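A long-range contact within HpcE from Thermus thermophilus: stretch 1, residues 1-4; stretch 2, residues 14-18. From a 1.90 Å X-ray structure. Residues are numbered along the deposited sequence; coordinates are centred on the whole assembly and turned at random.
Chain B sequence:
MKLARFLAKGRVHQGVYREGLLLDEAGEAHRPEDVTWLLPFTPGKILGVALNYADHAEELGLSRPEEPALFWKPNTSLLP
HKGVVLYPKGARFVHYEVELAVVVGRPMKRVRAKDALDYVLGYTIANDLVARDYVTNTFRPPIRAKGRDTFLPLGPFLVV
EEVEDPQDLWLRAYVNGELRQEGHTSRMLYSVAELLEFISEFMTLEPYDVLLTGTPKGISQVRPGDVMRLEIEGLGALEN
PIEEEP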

# COMPACT_ATOMS: atom_id res chain seq x y z
N MET B 1 19.78 16.87 2.23
CA MET B 1 19.81 16.37 0.83
C MET B 1 18.44 16.50 0.16
O MET B 1 17.40 16.49 0.83
CB MET B 1 20.27 14.91 0.81
CG MET B 1 19.40 13.96 1.60
SD MET B 1 20.18 12.35 1.82
CE MET B 1 20.30 11.80 0.16
N LYS B 2 18.46 16.64 -1.16
CA LYS B 2 17.24 16.77 -1.95
C LYS B 2 16.87 15.41 -2.54
O LYS B 2 17.46 14.98 -3.53
CB LYS B 2 17.43 17.80 -3.07
CG LYS B 2 17.60 19.23 -2.57
CD LYS B 2 17.88 20.18 -3.72
CE LYS B 2 17.98 21.63 -3.25
NZ LYS B 2 19.05 21.81 -2.23
N LEU B 3 15.92 14.74 -1.91
CA LEU B 3 15.47 13.44 -2.37
C LEU B 3 14.52 13.61 -3.55
O LEU B 3 13.75 14.57 -3.61
CB LEU B 3 14.78 12.69 -1.23
CG LEU B 3 15.63 12.58 0.05
CD1 LEU B 3 14.90 11.77 1.10
CD2 LEU B 3 16.97 11.94 -0.29
N ALA B 4 14.59 12.68 -4.50
CA ALA B 4 13.74 12.73 -5.68
C ALA B 4 13.42 11.34 -6.19
O ALA B 4 14.12 10.37 -5.87
CB ALA B 4 14.43 13.53 -6.78
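Stretch 2, residues 14-18: QGVYR

How does stretch 2 run past stretch 1? Residues 14-18 are an extended strand, with phi from -135° to -96°, and they lie antiparallel to strand 2-4. The N-to-C directions differ by 139°, which is also the signed crossing angle, and the axes approach to 4.6 Å. In register, Lys2 faces Tyr17, Leu3 faces Val16 and Ala4 faces Gly15, with CA-CA distances of 5.4, 4.7 and 5.2 Å.

What ties the two backbones together? Ala4 and Gly15 form a hydrogen-bonded pair: Ala4 N donates to Gly15 O at 3.0 Å, and Gly15 N donates to Ala4 O at 2.7 Å. Leu3 and Val16 make the next pair, which is non-hydrogen-bonded, so their amides do not join them directly. Instead, Val16 CA lies 3.5 Å from Lys2 O and Leu3 CA 3.6 Å from Gly15 O, both as CA-H...O contacts.

How does the ladder continue at Lys2? Tyr17 N donates a hydrogen bond to Lys2 O at 2.9 Å, but the return link passes through a water. That water accepts from Lys2 N and donates to Tyr17 O, each 2.8 Å from the water oxygen, and so bridges the gap between the strands.

Which side chains meet across the strands? Leu3 and Val16 share one face of the sheet, where Leu3 CD2 comes within 4.3 Å of Val16 CG2. Met1, chi1 p, reaches the same valine more closely, its CE 3.2 Å from Val16 CG2, a tight apolar contact. On the other face, Ala4 is paired with Gly15, which brings no side chain of its own. Lys2 and Tyr17 approach near their backbones, CB to CB at 4.0 Å, before the ends of both side chains lead away from the opposing stretch.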

# COMPACT_ATOMS: atom_id res chain seq x y z
N GLN B 14 14.64 5.88 -6.71
CA GLN B 14 14.57 6.80 -5.59
C GLN B 14 15.99 7.32 -5.50
O GLN B 14 16.89 6.61 -5.06
CB GLN B 14 14.18 6.07 -4.31
CG GLN B 14 12.79 5.45 -4.37
CD GLN B 14 12.08 5.49 -3.04
OE1 GLN B 14 11.82 6.57 -2.50
NE2 GLN B 14 11.76 4.32 -2.50
N GLY B 15 16.19 8.57 -5.92
CA GLY B 15 17.53 9.12 -5.91
C GLY B 15 17.75 10.42 -5.16
O GLY B 15 16.91 10.86 -4.38
N VAL B 16 18.91 11.02 -5.40
CA VAL B 16 19.31 12.27 -4.77
C VAL B 16 19.77 13.26 -5.83
O VAL B 16 20.42 12.88 -6.81
CB VAL B 16 20.49 12.03 -3.79
CG1 VAL B 16 20.75 13.29 -2.98
CG2 VAL B 16 20.18 10.85 -2.90
N TYR B 17 19.43 14.53 -5.64
CA TYR B 17 19.79 15.57 -6.59
C TYR B 17 21.07 16.28 -6.16
O TYR B 17 21.08 16.99 -5.16
CB TYR B 17 18.65 16.58 -6.69
CG TYR B 17 18.78 17.56 -7.83
CD1 TYR B 17 18.61 17.15 -9.16
CD2 TYR B 17 19.01 18.92 -7.59
CE1 TYR B 17 18.68 18.06 -10.21
CE2 TYR B 17 19.07 19.83 -8.63
CZ TYR B 17 18.90 19.40 -9.94
OH TYR B 17 18.93 20.32 -10.97
N ARG B 18 22.13 16.08 -6.94
CA ARG B 18 23.43 16.70 -6.65
C ARG B 18 24.03 17.28 -7.93
O ARG B 18 24.06 16.61 -8.96
CB ARG B 18 24.41 15.67 -6.08
CG ARG B 18 23.94 14.95 -4.83
CD ARG B 18 24.96 13.90 -4.41
NE ARG B 18 24.47 13.07 -3.32
CZ ARG B 18 25.12 12.02 -2.83
NH1 ARG B 18 26.30 11.67 -3.33
NH2 ARG B 18 24.59 11.31 -1.84
O HOH W 1 20.92 16.79 -2.39